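Local coordinates for pyroglutatmate porin OpdO (Pseudomonas aeruginosa, PDB 3SZV), which forms a beta-barrel channel of the bacterial outer membrane and probably acts as a porin, in a family of carboxylate channels, at residues A204-H210 with F222-T228; S181-I185 with D304-V308. All blocks are in the same frame, centred on the assembly; numbering follows the deposited sequence.

How the interactions relate
Running from the N terminus, the chain first reaches 181-185, where the short strand 180-182 gives way to a turn ahead of strand 186-200. Next come the two halves of interaction 1, 204-210 and 222-228, on adjacent strands joined by a short connection, so this contact closes only a hairpin. The loop 304-308, between strands 271-281 and 311-320, then returns to 181-185 in interaction 2 and closes a much longer loop that contains the whole hairpin. Interaction 1 thus builds barrel wall, whereas interaction 2 ties two loop regions together. Their centres are 24 Å apart and their nearest atoms about 13 Å, without touching.

Interaction 1: residues A204-H210 with F222-T228; sequences ALTASLH and FAGLVHT. With C8E ((hydroxyethyloxy)tri(ethyloxy)octane), chain B; C8E ((hydroxyethyloxy)tri(ethyloxy)octane), chain H.
Thr206 and Val226, Ser208 and Gly224, and His210 and Phe222 face each other as hydrogen-bonded pairs of two antiparallel strands, whose axes run at 170° and approach to 4.6 Å. Each pair exchanges two backbone bonds, such as Ser208 N to Gly224 O at 2.8 Å, and a seventh bond runs from Thr228 N to Ala204 O. Between them, CA-H groups also reach carbonyls, as His227 CA does Ala204 O at 3.3 Å.

The tight side-chain packing is on the face of Leu205, Ala207 and Leu225. Leu205 and Leu225 cross obliquely, their CD1 methyls 3.7 Å apart; with CG anti to the backbone N (chi1 -164°), Leu225 swings CD1 over to the neighbouring strand, where it also lies 3.9 Å from Ala207 CB. The ring of His227 takes Leu205 CD1 at its edge. Farther along this face, Leu209 CD1 and Ala223 CB meet more loosely, at 4.2 Å, and detergent adds cover: one C8E chain brings O18 to 3.5 Å from Ala207 CB, and a second approaches Ala223.

The other face is more polar. Phe222 turns its ring edge to Ser208 CB through CE2, while CZ lies over Gly224, where no side chain stands in the way. Ser208 OG and His210 NE2 both bond Asp198 OD1 on the preceding strand, while Pro132 and Leu133 cover His210 and Phe222. Thr228, where the pairing with Ala204 begins, is solvent-exposed. A detergent-coated apolar face backed by a polar one is characteristic of a membrane-spanning beta-hairpin in an OprD-family barrel.

Interaction 2: residues S181-I185 with D304-V308; sequences SANRI and DFGNV
Arg184 and Asp304 form a bidentate, end-on salt bridge. NH2 gives a nearly straight bond to OD1 (2.8 Å, 165°), and NH1 bonds OD2 at 2.9 Å; both oxygens are met on the syn side. The carboxylate comes to the guanidinium edge with the two planes 33° apart. An extended arginine chain from CG to NE spans the gap between the loops, whose closest CA atoms, Arg184 and Asn307, are 9.0 Å apart.

Asp304 is itself positioned by an Asx turn: Gly306 N bonds OD1 at 2.8 Å from above the carboxylate plane, so OD1 holds two donors, while OD2 has a second partner in Tyr288 OH. In this barrel the turn lies on the long loop between strands 271-281 and 311-320, and the bridge links it to the turn after strand 180-182.

Weaker polar contacts involve Asn307. Its OD1 receives two weak, bent bonds, from Arg184 NE and NH2, each 3.2 Å, with the amide plane 77° from the guanidinium; ND2 is bonded to Glu310.

By plain packing, backbone of Gly306 and Asn307 lies over one guanidinium face, offset toward the rim of the group, with Gly306 C 3.9 Å above its plane.

Interaction 1: residues A204-H210 with F222-T228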
loop_
_atom_site.group_PDB
_atom_site.type_symbol
_atom_site.label_atom_id
_atom_site.label_comp_id
_atom_site.label_asym_id
_atom_site.label_seq_id
_atom_site.Cartn_x
_atom_site.Cartn_y
_atom_site.Cartn_z
ATOM N N ALA A 204 -21.069 -9.154 -8.059
ATOM C CA ALA A 204 -20.942 -7.745 -7.664
ATOM C C ALA A 204 -20.512 -7.525 -6.211
ATOM O O ALA A 204 -20.069 -6.431 -5.843
ATOM C CB ALA A 204 -22.243 -6.998 -7.927
ATOM N N LEU A 205 -20.651 -8.554 -5.384
ATOM C CA LEU A 205 -20.485 -8.387 -3.943
ATOM C C LEU A 205 -19.403 -9.302 -3.388
ATOM O O LEU A 205 -19.467 -10.522 -3.557
ATOM C CB LEU A 205 -21.813 -8.678 -3.235
ATOM C CG LEU A 205 -21.844 -8.482 -1.723
ATOM C CD1 LEU A 205 -21.651 -7.012 -1.375
ATOM C CD2 LEU A 205 -23.165 -9.010 -1.164
ATOM N N THR A 206 -18.407 -8.703 -2.742
ATOM C CA THR A 206 -17.270 -9.437 -2.190
ATOM C C THR A 206 -17.117 -9.180 -0.694
ATOM O O THR A 206 -17.041 -8.030 -0.261
ATOM C CB THR A 206 -15.968 -9.033 -2.907
ATOM O OG1 THR A 206 -16.124 -9.293 -4.300
ATOM C CG2 THR A 206 -14.788 -9.846 -2.388
ATOM N N ALA A 207 -17.077 -10.257 0.077
ATOM C CA ALA A 207 -16.957 -10.185 1.526
ATOM C C ALA A 207 -15.555 -10.608 1.914
ATOM O O ALA A 207 -15.031 -11.584 1.372
ATOM C CB ALA A 207 -17.972 -11.111 2.173
ATOM N N SER A 208 -14.953 -9.896 2.860
ATOM C CA SER A 208 -13.588 -10.199 3.271
ATOM C C SER A 208 -13.485 -10.308 4.779
ATOM O O SER A 208 -14.133 -9.559 5.513
ATOM C CB SER A 208 -12.628 -9.120 2.771
ATOM O OG SER A 208 -12.579 -9.118 1.344
ATOM N N LEU A 209 -12.684 -11.263 5.241
ATOM C CA LEU A 209 -12.409 -11.422 6.664
ATOM C C LEU A 209 -10.937 -11.791 6.819
ATOM O O LEU A 209 -10.487 -12.816 6.281
ATOM C CB LEU A 209 -13.321 -12.505 7.258
ATOM C CG LEU A 209 -13.186 -12.736 8.761
ATOM C CD1 LEU A 209 -13.693 -11.517 9.530
ATOM C CD2 LEU A 209 -13.948 -13.978 9.157
ATOM N N HIS A 210 -10.187 -10.953 7.536
ATOM C CA HIS A 210 -8.749 -11.154 7.750
ATOM C C HIS A 210 -8.448 -11.062 9.233
ATOM O O HIS A 210 -8.981 -10.189 9.928
ATOM C CB HIS A 210 -7.937 -10.093 7.004
ATOM C CG HIS A 210 -7.982 -10.255 5.514
ATOM N ND1 HIS A 210 -6.865 -10.553 4.760
ATOM C CD2 HIS A 210 -9.020 -10.205 4.646
ATOM C CE1 HIS A 210 -7.211 -10.658 3.489
ATOM N NE2 HIS A 210 -8.506 -10.441 3.390
ATOM N N PHE A 222 -10.198 -7.763 10.638
ATOM C CA PHE A 222 -10.828 -6.870 9.664
ATOM C C PHE A 222 -11.949 -7.607 8.950
ATOM O O PHE A 222 -11.776 -8.746 8.501
ATOM C CB PHE A 222 -9.788 -6.410 8.627
ATOM C CG PHE A 222 -10.380 -5.757 7.387
ATOM C CD1 PHE A 222 -10.524 -4.384 7.319
ATOM C CD2 PHE A 222 -10.807 -6.525 6.307
ATOM C CE1 PHE A 222 -11.076 -3.780 6.187
ATOM C CE2 PHE A 222 -11.349 -5.933 5.171
ATOM C CZ PHE A 222 -11.482 -4.557 5.113
ATOM N N ALA A 223 -13.106 -6.963 8.854
ATOM C CA ALA A 223 -14.180 -7.452 7.997
ATOM C C ALA A 223 -14.500 -6.370 6.987
ATOM O O ALA A 223 -14.511 -5.187 7.318
ATOM C CB ALA A 223 -15.416 -7.805 8.824
ATOM N N GLY A 224 -14.765 -6.769 5.751
ATOM C CA GLY A 224 -15.078 -5.810 4.711
ATOM C C GLY A 224 -16.142 -6.327 3.767
ATOM O O GLY A 224 -16.301 -7.533 3.590
ATOM N N LEU A 225 -16.894 -5.404 3.181
ATOM C CA LEU A 225 -17.897 -5.767 2.191
ATOM C C LEU A 225 -17.769 -4.738 1.100
ATOM O O LEU A 225 -17.820 -3.534 1.373
ATOM C CB LEU A 225 -19.298 -5.705 2.818
ATOM C CG LEU A 225 -20.440 -6.398 2.077
ATOM C CD1 LEU A 225 -20.141 -7.881 1.863
ATOM C CD2 LEU A 225 -21.756 -6.221 2.837
ATOM N N VAL A 226 -17.584 -5.192 -0.141
ATOM C CA VAL A 226 -17.411 -4.280 -1.255
ATOM C C VAL A 226 -18.394 -4.660 -2.354
ATOM O O VAL A 226 -18.401 -5.797 -2.839
ATOM C CB VAL A 226 -15.978 -4.331 -1.820
ATOM C CG1 VAL A 226 -15.838 -3.410 -3.008
ATOM C CG2 VAL A 226 -14.973 -3.947 -0.734
ATOM N N HIS A 227 -19.237 -3.702 -2.723
ATOM C CA HIS A 227 -20.226 -3.902 -3.763
ATOM C C HIS A 227 -19.898 -3.024 -4.947
ATOM O O HIS A 227 -19.669 -1.822 -4.809
ATOM C CB HIS A 227 -21.630 -3.579 -3.249
ATOM C CG HIS A 227 -22.695 -3.786 -4.277
ATOM N ND1 HIS A 227 -23.278 -2.744 -4.964
ATOM C CD2 HIS A 227 -23.259 -4.920 -4.756
ATOM C CE1 HIS A 227 -24.171 -3.226 -5.810
ATOM N NE2 HIS A 227 -24.177 -4.544 -5.707
ATOM N N THR A 228 -19.883 -3.628 -6.127
ATOM C CA THR A 228 -19.572 -2.884 -7.329
ATOM C C THR A 228 -20.773 -2.921 -8.264
ATOM O O THR A 228 -21.183 -3.984 -8.723
ATOM C CB THR A 228 -18.319 -3.444 -8.016
ATOM O OG1 THR A 228 -17.202 -3.357 -7.125
ATOM C CG2 THR A 228 -18.006 -2.655 -9.284
HETATM C C3 C8E B . -6.488 -16.560 11.486
HETATM C C4 C8E B . -7.489 -17.359 10.660
HETATM C C5 C8E B . -8.529 -16.449 10.019
HETATM C C6 C8E B . -9.327 -17.200 8.961
HETATM C C7 C8E B . -9.583 -16.316 7.752
HETATM C C8 C8E B . -11.070 -16.076 7.530
HETATM O O9 C8E B . -11.455 -16.678 6.316
HETATM C C10 C8E B . -12.830 -16.513 6.054
HETATM C C11 C8E B . -12.939 -15.691 4.773
HETATM O O12 C8E B . -14.170 -15.906 4.120
HETATM C C13 C8E B . -14.559 -14.773 3.373
HETATM C C14 C8E B . -15.984 -14.369 3.722
HETATM O O15 C8E B . -15.915 -13.412 4.749
HETATM C C16 C8E B . -16.995 -13.466 5.649
HETATM C C17 C8E B . -17.119 -12.078 6.264
HETATM O O18 C8E B . -18.112 -11.321 5.615
HETATM C C19 C8E B . -18.446 -10.186 6.382
HETATM C C20 C8E B . -18.909 -9.043 5.490
HETATM O O21 C8E B . -19.702 -8.172 6.268
HETATM O O12 C8E H . -20.621 1.065 12.951
HETATM C C13 C8E H . -20.200 -0.261 12.736
HETATM C C14 C8E H . -20.625 -0.752 11.352
HETATM O O15 C8E H . -19.761 -1.801 10.966
HETATM C C16 C8E H . -19.616 -1.954 9.570
HETATM C C17 C8E H . -19.965 -3.385 9.178
HETATM O O18 C8E H . -19.644 -3.617 7.821
HETATM C C19 C8E H . -18.278 -3.906 7.624
HETATM C C20 C8E H . -18.126 -5.334 7.098
HETATM O O21 C8E H . -19.329 -6.042 7.287
#

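Interaction 2: residues S181-I185 with D304-V308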
loop_
_atom_site.group_PDB
_atom_site.type_symbol
_atom_site.label_atom_id
_atom_site.label_comp_id
_atom_site.label_asym_id
_atom_site.label_seq_id
_atom_site.Cartn_x
_atom_site.Cartn_y
_atom_site.Cartn_z
ATOM N N SER A 181 7.516 -2.352 14.671
ATOM C CA SER A 181 6.814 -1.642 15.733
ATOM C C SER A 181 5.464 -1.211 15.187
ATOM O O SER A 181 5.187 -1.371 13.995
ATOM C CB SER A 181 7.610 -0.432 16.233
ATOM O OG SER A 181 7.656 0.604 15.268
ATOM N N ALA A 182 4.605 -0.700 16.055
ATOM C CA ALA A 182 3.284 -0.244 15.629
ATOM C C ALA A 182 3.228 1.276 15.553
ATOM O O ALA A 182 3.765 1.973 16.404
ATOM C CB ALA A 182 2.205 -0.772 16.560
ATOM N N ASN A 183 2.593 1.774 14.501
ATOM C CA ASN A 183 2.403 3.210 14.323
ATOM C C ASN A 183 1.740 3.846 15.552
ATOM O O ASN A 183 0.710 3.340 16.026
ATOM C CB ASN A 183 1.557 3.466 13.077
ATOM C CG ASN A 183 1.581 4.914 12.649
ATOM O OD1 ASN A 183 2.580 5.399 12.110
ATOM N ND2 ASN A 183 0.486 5.627 12.897
ATOM N N ARG A 184 2.334 4.944 16.034
ATOM C CA ARG A 184 1.948 5.661 17.273
ATOM C C ARG A 184 2.177 4.882 18.558
ATOM O O ARG A 184 2.758 5.415 19.510
ATOM C CB ARG A 184 0.490 6.143 17.245
ATOM C CG ARG A 184 0.182 7.219 16.220
ATOM C CD ARG A 184 -1.294 7.625 16.338
ATOM N NE ARG A 184 -1.687 8.637 15.365
ATOM C CZ ARG A 184 -2.145 8.376 14.141
ATOM N NH1 ARG A 184 -2.283 7.112 13.733
ATOM N NH2 ARG A 184 -2.468 9.378 13.333
ATOM N N ILE A 185 1.713 3.640 18.584
ATOM C CA ILE A 185 1.657 2.847 19.812
ATOM C C ILE A 185 3.031 2.331 20.241
ATOM O O ILE A 185 3.284 2.116 21.433
ATOM C CB ILE A 185 0.676 1.682 19.621
ATOM C CG1 ILE A 185 -0.759 2.216 19.568
ATOM C CG2 ILE A 185 0.835 0.624 20.710
ATOM C CD1 ILE A 185 -1.664 1.382 18.674
ATOM N N ASP A 304 -3.453 9.759 8.245
ATOM C CA ASP A 304 -4.285 8.568 8.213
ATOM C C ASP A 304 -5.679 8.781 8.808
ATOM O O ASP A 304 -6.562 7.929 8.653
ATOM C CB ASP A 304 -3.585 7.362 8.868
ATOM C CG ASP A 304 -3.260 7.580 10.325
ATOM O OD1 ASP A 304 -3.763 8.557 10.940
ATOM O OD2 ASP A 304 -2.505 6.743 10.876
ATOM N N PHE A 305 -5.877 9.924 9.469
ATOM C CA PHE A 305 -7.132 10.222 10.150
ATOM C C PHE A 305 -7.513 9.089 11.099
ATOM O O PHE A 305 -8.681 8.778 11.319
ATOM C CB PHE A 305 -8.213 10.631 9.142
ATOM C CG PHE A 305 -7.918 11.963 8.513
ATOM C CD1 PHE A 305 -8.457 13.133 9.040
ATOM C CD2 PHE A 305 -7.016 12.061 7.458
ATOM C CE1 PHE A 305 -8.137 14.373 8.502
ATOM C CE2 PHE A 305 -6.695 13.291 6.915
ATOM C CZ PHE A 305 -7.259 14.452 7.435
ATOM N N GLY A 306 -6.473 8.513 11.697
ATOM C CA GLY A 306 -6.620 7.362 12.567
ATOM C C GLY A 306 -6.327 7.664 14.023
ATOM O O GLY A 306 -6.061 6.756 14.813
ATOM N N ASN A 307 -6.369 8.948 14.376
ATOM C CA ASN A 307 -6.155 9.359 15.761
ATOM C C ASN A 307 -7.266 8.898 16.701
ATOM O O ASN A 307 -8.376 8.578 16.267
ATOM C CB ASN A 307 -5.989 10.882 15.834
ATOM C CG ASN A 307 -4.739 11.349 15.128
ATOM O OD1 ASN A 307 -3.632 11.210 15.661
ATOM N ND2 ASN A 307 -4.900 11.909 13.932
ATOM N N VAL A 308 -6.960 8.871 17.988
ATOM C CA VAL A 308 -7.942 8.488 18.997
ATOM C C VAL A 308 -9.258 9.250 18.824
ATOM O O VAL A 308 -9.275 10.489 18.786
ATOM C CB VAL A 308 -7.385 8.723 20.427
ATOM C CG1 VAL A 308 -8.447 8.432 21.474
ATOM C CG2 VAL A 308 -6.142 7.862 20.648
#